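Side-chain contacts in 2',5'-phosphodiesterase 12 (Homo sapiens, PDB 4Z0V), which is a member of the endonuclease/exonuclease/phosphatase family, carries an E-set-like N-terminal domain, and holds a magnesium ion in this model: residues I297-M302 with Y337-N342; A103-C108 with Q163-K168. All coordinates share one frame; numbering follows the deposited sequence.

In the fold
After two early strands the chain forms the four-stranded antiparallel sheet, whose last strand is 93-96. It then enters the loop that holds 103-108. Interaction 2 sets this loop against helix 159-172 and closes a loop of 54 residues, which includes strand 125-132 of the six-stranded sheet. Further on, the chain lays down the first strands of the seven-stranded sheet, 222-231, 265-273 and 280-287. Interaction 1 then brings helix 335-342 back to helix 295-316 across 34 residues, among them strand 322-327. The two loops follow in series and neither nest nor cross. The centres of the two contacts are about 36 Å apart, on opposite sides of the centre of the chain. Interaction 1 joins two helices; interaction 2 joins the linking loop to a helix.

Interaction 1. Residues I297-M302 with Y337-N342; sequences IRLIQM and YHFVIN
F339 reaches from its helix to L299 and M302, and V340 adds a second touch on M302. All four side chains are buried and the contact is apolar. CG of F339 is anti to the backbone N (chi1 173°), which sends the ring to the other helix. M302 comes to the edge of this ring, near its plane, with its CG 3.8 Å from F339 CD2. L299 meets the base of the same side chain: its CD2 is 3.9 Å from F339 CB. L299 CD2 approaches the ring obliquely.

M302 and V340 meet at about a right angle. V340 CG2 lies 3.8 Å from M302 CG and also touches M302 SD. The M302 chain starts out straight but bends at chi2 (54°). This bend keeps the sulfur beside the valine.

The axes of the two short helix segments come within 10.3 Å of each other, with their N-to-C directions 30° apart. At this spacing the side chains make the closest touches.

H367 meets the F339 ring edge-to-face and its NE2 hydrogen-bonds to F339 O. Strand 344-345 follows helix 335-342, and its I345 touches both L299 and F339. V340 also packs on F395 of strand 387-397 and L371 of strand 371-373, which ties the pair to the seven-stranded sheet.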
ATOM      1  N   ILE A 297     -19.999 -11.045  -7.066  1.00 14.06           N
ATOM      2  CA  ILE A 297     -18.614 -11.477  -7.337  1.00 13.46           C
ATOM      3  C   ILE A 297     -17.760 -11.192  -6.100  1.00 15.94           C
ATOM      4  O   ILE A 297     -17.000 -12.056  -5.681  1.00 14.96           O
ATOM      5  CB  ILE A 297     -18.048 -10.809  -8.601  1.00 16.52           C
ATOM      6  CG1 ILE A 297     -18.784 -11.350  -9.861  1.00 17.07           C
ATOM      7  CG2 ILE A 297     -16.509 -11.052  -8.712  1.00 17.33           C
ATOM      8  CD1 ILE A 297     -18.572 -10.587 -11.109  1.00 24.11           C
ATOM      9  N   ARG A 298     -17.916  -9.991  -5.509  1.00 13.19           N
ATOM     10  CA  ARG A 298     -17.154  -9.588  -4.329  1.00 12.12           C
ATOM     11  C   ARG A 298     -17.515 -10.468  -3.126  1.00 15.96           C
ATOM     12  O   ARG A 298     -16.631 -10.819  -2.341  1.00 14.26           O
ATOM     13  CB  ARG A 298     -17.372  -8.095  -4.051  1.00 13.16           C
ATOM     14  CG  ARG A 298     -16.658  -7.251  -5.119  1.00 10.94           C
ATOM     15  CD  ARG A 298     -16.741  -5.774  -4.779  1.00 15.76           C
ATOM     16  NE  ARG A 298     -18.059  -5.209  -5.097  1.00 15.39           N
ATOM     17  CZ  ARG A 298     -18.392  -4.725  -6.289  1.00 22.19           C
ATOM     18  NH1 ARG A 298     -19.592  -4.184  -6.481  1.00 17.51           N
ATOM     19  NH2 ARG A 298     -17.532  -4.776  -7.296  1.00 15.06           N
ATOM     20  N   LEU A 299     -18.787 -10.874  -3.007  1.00 12.64           N
ATOM     21  CA  LEU A 299     -19.198 -11.788  -1.943  1.00 13.58           C
ATOM     22  C   LEU A 299     -18.475 -13.128  -2.080  1.00 16.49           C
ATOM     23  O   LEU A 299     -17.969 -13.671  -1.083  1.00 16.59           O
ATOM     24  CB  LEU A 299     -20.719 -12.001  -1.989  1.00 13.94           C
ATOM     25  CG  LEU A 299     -21.499 -11.026  -1.113  1.00 16.59           C
ATOM     26  CD1 LEU A 299     -22.971 -10.910  -1.580  1.00 16.29           C
ATOM     27  CD2 LEU A 299     -21.439 -11.481   0.373  1.00 18.40           C
ATOM     28  N   ILE A 300     -18.427 -13.661  -3.306  1.00 12.34           N
ATOM     29  CA  ILE A 300     -17.795 -14.972  -3.515  1.00 12.99           C
ATOM     30  C   ILE A 300     -16.287 -14.828  -3.314  1.00 15.67           C
ATOM     31  O   ILE A 300     -15.685 -15.679  -2.652  1.00 13.91           O
ATOM     32  CB  ILE A 300     -18.186 -15.619  -4.864  1.00 15.33           C
ATOM     33  CG1 ILE A 300     -19.690 -16.049  -4.819  1.00 16.75           C
ATOM     34  CG2 ILE A 300     -17.300 -16.849  -5.178  1.00 16.43           C
ATOM     35  CD1 ILE A 300     -20.310 -16.054  -6.102  1.00 26.71           C
ATOM     36  N   GLN A 301     -15.694 -13.728  -3.807  1.00 13.58           N
ATOM     37  CA  GLN A 301     -14.246 -13.519  -3.596  1.00 12.92           C
ATOM     38  C   GLN A 301     -13.912 -13.425  -2.093  1.00 15.51           C
ATOM     39  O   GLN A 301     -12.946 -14.058  -1.626  1.00 14.52           O
ATOM     40  CB  GLN A 301     -13.754 -12.271  -4.337  1.00 13.04           C
ATOM     41  CG  GLN A 301     -13.787 -12.424  -5.832  1.00 11.60           C
ATOM     42  CD  GLN A 301     -13.191 -11.266  -6.593  1.00 14.28           C
ATOM     43  OE1 GLN A 301     -13.275 -10.098  -6.175  1.00 14.37           O
ATOM     44  NE2 GLN A 301     -12.725 -11.545  -7.815  1.00 11.69           N
ATOM     45  N   MET A 302     -14.743 -12.693  -1.332  1.00 12.07           N
ATOM     46  CA  MET A 302     -14.567 -12.556   0.117  1.00 11.87           C
ATOM     47  C   MET A 302     -14.721 -13.922   0.817  1.00 16.23           C
ATOM     48  O   MET A 302     -13.942 -14.225   1.723  1.00 15.24           O
ATOM     49  CB  MET A 302     -15.551 -11.508   0.688  1.00 13.35           C
ATOM     50  CG  MET A 302     -15.468 -11.313   2.218  1.00 17.39           C
ATOM     51  SD  MET A 302     -13.806 -10.917   2.849  1.00 21.49           S
ATOM     52  CE  MET A 302     -13.384  -9.625   1.886  1.00 18.17           C
ATOM     53  N   TYR A 337     -19.945  -6.243   2.797  1.00 14.20           N
ATOM     54  CA  TYR A 337     -19.607  -5.642   4.084  1.00 13.59           C
ATOM     55  C   TYR A 337     -20.389  -6.315   5.238  1.00 16.46           C
ATOM     56  O   TYR A 337     -19.820  -6.563   6.302  1.00 15.38           O
ATOM     57  CB  TYR A 337     -19.860  -4.140   4.064  1.00 15.02           C
ATOM     58  CG  TYR A 337     -19.351  -3.458   5.311  1.00 17.27           C
ATOM     59  CD1 TYR A 337     -18.001  -3.121   5.448  1.00 19.20           C
ATOM     60  CD2 TYR A 337     -20.212  -3.142   6.357  1.00 18.09           C
ATOM     61  CE1 TYR A 337     -17.529  -2.489   6.601  1.00 18.17           C
ATOM     62  CE2 TYR A 337     -19.755  -2.488   7.499  1.00 18.86           C
ATOM     63  CZ  TYR A 337     -18.413  -2.174   7.622  1.00 22.79           C
ATOM     64  OH  TYR A 337     -17.967  -1.551   8.759  1.00 21.39           O
ATOM     65  N   HIS A 338     -21.699  -6.535   5.053  1.00 15.50           N
ATOM     66  CA  HIS A 338     -22.538  -7.195   6.075  1.00 16.54           C
ATOM     67  C   HIS A 338     -21.952  -8.598   6.436  1.00 16.12           C
ATOM     68  O   HIS A 338     -21.835  -8.965   7.618  1.00 16.35           O
ATOM     69  CB  HIS A 338     -23.967  -7.327   5.519  1.00 20.11           C
ATOM     70  CG  HIS A 338     -24.896  -8.075   6.421  1.00 25.45           C
ATOM     71  ND1 HIS A 338     -25.709  -7.415   7.327  1.00 28.66           N
ATOM     72  CD2 HIS A 338     -25.084  -9.409   6.552  1.00 28.66           C
ATOM     73  CE1 HIS A 338     -26.379  -8.368   7.963  1.00 28.79           C
ATOM     74  NE2 HIS A 338     -26.024  -9.585   7.539  1.00 28.61           N
ATOM     75  N   PHE A 339     -21.582  -9.354   5.425  1.00 12.86           N
ATOM     76  CA  PHE A 339     -21.009 -10.689   5.571  1.00 12.15           C
ATOM     77  C   PHE A 339     -19.732 -10.628   6.440  1.00 15.56           C
ATOM     78  O   PHE A 339     -19.609 -11.376   7.400  1.00 13.95           O
ATOM     79  CB  PHE A 339     -20.726 -11.299   4.186  1.00 14.03           C
ATOM     80  CG  PHE A 339     -19.975 -12.623   4.204  1.00 14.59           C
ATOM     81  CD1 PHE A 339     -20.473 -13.718   4.904  1.00 16.81           C
ATOM     82  CD2 PHE A 339     -18.767 -12.764   3.527  1.00 15.27           C
ATOM     83  CE1 PHE A 339     -19.786 -14.939   4.906  1.00 18.25           C
ATOM     84  CE2 PHE A 339     -18.078 -13.981   3.534  1.00 18.46           C
ATOM     85  CZ  PHE A 339     -18.587 -15.061   4.232  1.00 17.26           C
ATOM     86  N   VAL A 340     -18.840  -9.649   6.176  1.00 13.05           N
ATOM     87  CA  VAL A 340     -17.585  -9.533   6.929  1.00 11.38           C
ATOM     88  C   VAL A 340     -17.869  -9.269   8.408  1.00 16.46           C
ATOM     89  O   VAL A 340     -17.348  -9.978   9.269  1.00 16.36           O
ATOM     90  CB  VAL A 340     -16.642  -8.442   6.336  1.00 14.62           C
ATOM     91  CG1 VAL A 340     -15.404  -8.239   7.222  1.00 15.52           C
ATOM     92  CG2 VAL A 340     -16.226  -8.783   4.908  1.00 14.64           C
ATOM     93  N   ILE A 341     -18.691  -8.254   8.688  1.00 13.54           N
ATOM     94  CA  ILE A 341     -18.972  -7.757  10.039  1.00 15.31           C
ATOM     95  C   ILE A 341     -19.891  -8.688  10.864  1.00 17.61           C
ATOM     96  O   ILE A 341     -19.722  -8.771  12.081  1.00 17.54           O
ATOM     97  CB  ILE A 341     -19.595  -6.322   9.889  1.00 20.67           C
ATOM     98  CG1 ILE A 341     -18.560  -5.344   9.250  1.00 21.99           C
ATOM     99  CG2 ILE A 341     -20.117  -5.748  11.214  1.00 25.59           C
ATOM    100  CD1 ILE A 341     -17.218  -5.266   9.899  1.00 24.87           C
ATOM    101  N   ASN A 342     -20.859  -9.327  10.225  1.00 17.72           N
ATOM    102  CA  ASN A 342     -21.868 -10.129  10.946  1.00 18.20           C
ATOM    103  C   ASN A 342     -21.593 -11.609  10.942  1.00 21.31           C
ATOM    104  O   ASN A 342     -22.157 -12.329  11.769  1.00 21.56           O
ATOM    105  CB  ASN A 342     -23.253  -9.858  10.363  1.00 21.34           C
ATOM    106  CG  ASN A 342     -23.622  -8.400  10.445  1.00 44.33           C
ATOM    107  OD1 ASN A 342     -23.911  -7.772   9.431  1.00 41.90           O
ATOM    108  ND2 ASN A 342     -23.500  -7.790  11.632  1.00 33.10           N
TER

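Interaction 2. Residues A103-C108 with Q163-K168; sequences AGPGTC and QNLIQK
L165 points at the loop 103-108 and meets C108 and P105. These apolar touches make up the direct contact. The sulfur of C108 comes alongside the leucine fork: SG is 4.0 Å from L165 CG and 4.1 Å from L165 CD2. The CB of C108 already points toward the helix. With SG beside the backbone N and anti to the carbonyl carbon (chi1 -70°), the sulfur comes up to the leucine. The other branch of L165 serves P105. Its CD1 lies 4.3 Å from P105 CG, a looser touch on the proline ring. The two branches of one leucine thus serve two loop residues. F23, from an earlier loop, also packs on L165.

Polar bonds lie around this apolar patch. C108 N is hydrogen-bonded to D111 OD2 of helix 110-113, and T107 O to S425 OG.

The charged group is K168, about one turn further along the helix from L165. Its chain is fully extended, and its CD is 5.8 Å from C108 SG. It carries its NZ to G22 O, and the lysine makes a cation-pi contact with F23.

L165 and C108 are buried, while P105 is only partly covered. The contact is small, burying 108 Å² in all. It packs the loop after strand 93-96, on the way from the N-terminal domain to helix 110-113, against helix 159-172 of the endonuclease/exonuclease/phosphatase region. Its chemistry implies plain van der Waals packing of a sulfur, a proline ring and a leucine; the polar bonds to D111, S425 and G22 lie outside it.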
ATOM      1  N   ALA A 103      10.608  23.601  -6.341  1.00 16.73           N
ATOM      2  CA  ALA A 103       9.585  23.853  -5.340  1.00 17.87           C
ATOM      3  C   ALA A 103       8.556  22.723  -5.473  1.00 20.84           C
ATOM      4  O   ALA A 103       8.228  22.309  -6.595  1.00 20.44           O
ATOM      5  CB  ALA A 103       8.923  25.220  -5.595  1.00 19.49           C
ATOM      6  N   GLY A 104       8.091  22.218  -4.348  1.00 18.40           N
ATOM      7  CA  GLY A 104       7.069  21.184  -4.345  1.00 18.83           C
ATOM      8  C   GLY A 104       5.715  21.826  -4.134  1.00 22.69           C
ATOM      9  O   GLY A 104       5.645  23.050  -4.051  1.00 22.11           O
ATOM     10  N   PRO A 105       4.620  21.046  -3.990  1.00 20.10           N
ATOM     11  CA  PRO A 105       3.316  21.670  -3.706  1.00 20.06           C
ATOM     12  C   PRO A 105       3.357  22.425  -2.378  1.00 23.98           C
ATOM     13  O   PRO A 105       4.115  22.049  -1.472  1.00 22.69           O
ATOM     14  CB  PRO A 105       2.352  20.478  -3.645  1.00 21.59           C
ATOM     15  CG  PRO A 105       3.206  19.294  -3.341  1.00 26.17           C
ATOM     16  CD  PRO A 105       4.520  19.571  -4.028  1.00 22.11           C
ATOM     17  N   GLY A 106       2.543  23.469  -2.259  1.00 21.32           N
ATOM     18  CA  GLY A 106       2.486  24.260  -1.029  1.00 21.30           C
ATOM     19  C   GLY A 106       2.025  23.473   0.186  1.00 25.23           C
ATOM     20  O   GLY A 106       2.584  23.606   1.280  1.00 25.49           O
ATOM     21  N   THR A 107       1.005  22.631  -0.021  1.00 19.52           N
ATOM     22  CA  THR A 107       0.400  21.775   1.010  0.50 18.06           C
ATOM     23  C   THR A 107       0.065  20.417   0.439  1.00 20.32           C
ATOM     24  O   THR A 107      -0.181  20.311  -0.758  1.00 20.20           O
ATOM     25  CB  THR A 107      -0.916  22.380   1.566  0.50 20.39           C
ATOM     26  OG1 THR A 107      -1.931  22.342   0.557  0.50 21.10           O
ATOM     27  CG2 THR A 107      -0.759  23.772   2.143  0.50 15.79           C
ATOM     28  N   CYS A 108       0.020  19.386   1.288  1.00 15.11           N
ATOM     29  CA  CYS A 108      -0.436  18.045   0.883  1.00 13.56           C
ATOM     30  C   CYS A 108      -1.438  17.644   1.901  1.00 13.83           C
ATOM     31  O   CYS A 108      -1.260  18.004   3.057  1.00 11.53           O
ATOM     32  CB  CYS A 108       0.694  17.029   0.785  1.00 14.45           C
ATOM     33  SG  CYS A 108       1.820  17.319  -0.596  1.00 18.39           S
ATOM     34  N   GLN A 163       4.837   9.797  -7.203  1.00 11.63           N
ATOM     35  CA  GLN A 163       5.735   8.972  -6.377  1.00 10.87           C
ATOM     36  C   GLN A 163       6.432   9.794  -5.349  1.00 12.95           C
ATOM     37  O   GLN A 163       6.601   9.318  -4.224  1.00 11.98           O
ATOM     38  CB  GLN A 163       6.763   8.186  -7.199  1.00 12.51           C
ATOM     39  CG  GLN A 163       6.140   7.024  -7.948  1.00 14.94           C
ATOM     40  CD  GLN A 163       5.188   6.186  -7.130  1.00 20.38           C
ATOM     41  OE1 GLN A 163       4.019   6.011  -7.494  1.00 21.83           O
ATOM     42  NE2 GLN A 163       5.656   5.634  -6.021  1.00 15.05           N
ATOM     43  N   ASN A 164       6.821  11.034  -5.686  1.00  9.33           N
ATOM     44  CA  ASN A 164       7.450  11.863  -4.653  1.00 10.19           C
ATOM     45  C   ASN A 164       6.505  12.073  -3.456  1.00 13.67           C
ATOM     46  O   ASN A 164       6.903  11.911  -2.295  1.00 12.54           O
ATOM     47  CB  ASN A 164       7.872  13.192  -5.235  1.00 14.03           C
ATOM     48  CG  ASN A 164       9.354  13.401  -5.180  1.00 44.05           C
ATOM     49  OD1 ASN A 164       9.847  14.251  -4.444  1.00 39.59           O
ATOM     50  ND2 ASN A 164      10.097  12.615  -5.933  1.00 41.21           N
ATOM     51  N   LEU A 165       5.236  12.375  -3.756  1.00 10.41           N
ATOM     52  CA  LEU A 165       4.243  12.582  -2.709  1.00  9.93           C
ATOM     53  C   LEU A 165       3.974  11.311  -1.941  1.00 12.31           C
ATOM     54  O   LEU A 165       3.889  11.364  -0.720  1.00 11.08           O
ATOM     55  CB  LEU A 165       2.934  13.114  -3.318  1.00  9.27           C
ATOM     56  CG  LEU A 165       2.806  14.631  -3.434  1.00 11.59           C
ATOM     57  CD1 LEU A 165       3.889  15.216  -4.336  1.00  9.67           C
ATOM     58  CD2 LEU A 165       1.439  14.993  -4.001  1.00 11.62           C
ATOM     59  N   ILE A 166       3.880  10.169  -2.636  1.00 10.15           N
ATOM     60  CA  ILE A 166       3.588   8.860  -2.006  1.00  9.16           C
ATOM     61  C   ILE A 166       4.760   8.468  -1.104  1.00 10.30           C
ATOM     62  O   ILE A 166       4.552   7.976  -0.007  1.00 10.71           O
ATOM     63  CB  ILE A 166       3.285   7.779  -3.083  1.00 11.67           C
ATOM     64  CG1 ILE A 166       1.868   8.004  -3.701  1.00 11.81           C
ATOM     65  CG2 ILE A 166       3.388   6.343  -2.500  1.00 12.31           C
ATOM     66  CD1 ILE A 166       1.681   7.367  -5.135  1.00 15.30           C
ATOM     67  N   GLN A 167       5.984   8.741  -1.536  1.00  8.09           N
ATOM     68  CA  GLN A 167       7.145   8.454  -0.709  1.00  7.89           C
ATOM     69  C   GLN A 167       7.115   9.297   0.556  1.00 11.92           C
ATOM     70  O   GLN A 167       7.286   8.759   1.650  1.00 10.75           O
ATOM     71  CB  GLN A 167       8.446   8.716  -1.491  1.00  9.48           C
ATOM     72  CG  GLN A 167       8.755   7.614  -2.522  1.00  9.47           C
ATOM     73  CD  GLN A 167      10.063   7.944  -3.244  1.00 20.12           C
ATOM     74  OE1 GLN A 167      10.439   9.099  -3.394  1.00 22.57           O
ATOM     75  NE2 GLN A 167      10.798   6.942  -3.693  1.00 18.20           N
ATOM     76  N   LYS A 168       6.830  10.600   0.419  1.00 11.69           N
ATOM     77  CA  LYS A 168       6.759  11.478   1.586  1.00 10.98           C
ATOM     78  C   LYS A 168       5.609  11.032   2.515  1.00 12.02           C
ATOM     79  O   LYS A 168       5.777  10.941   3.722  1.00 11.87           O
ATOM     80  CB  LYS A 168       6.576  12.941   1.158  1.00 12.35           C
ATOM     81  CG  LYS A 168       6.607  13.874   2.391  1.00 13.84           C
ATOM     82  CD  LYS A 168       6.553  15.345   2.063  1.00 13.30           C
ATOM     83  CE  LYS A 168       6.640  16.178   3.339  1.00 15.49           C
ATOM     84  NZ  LYS A 168       6.674  17.631   2.977  1.00 17.11           N
TER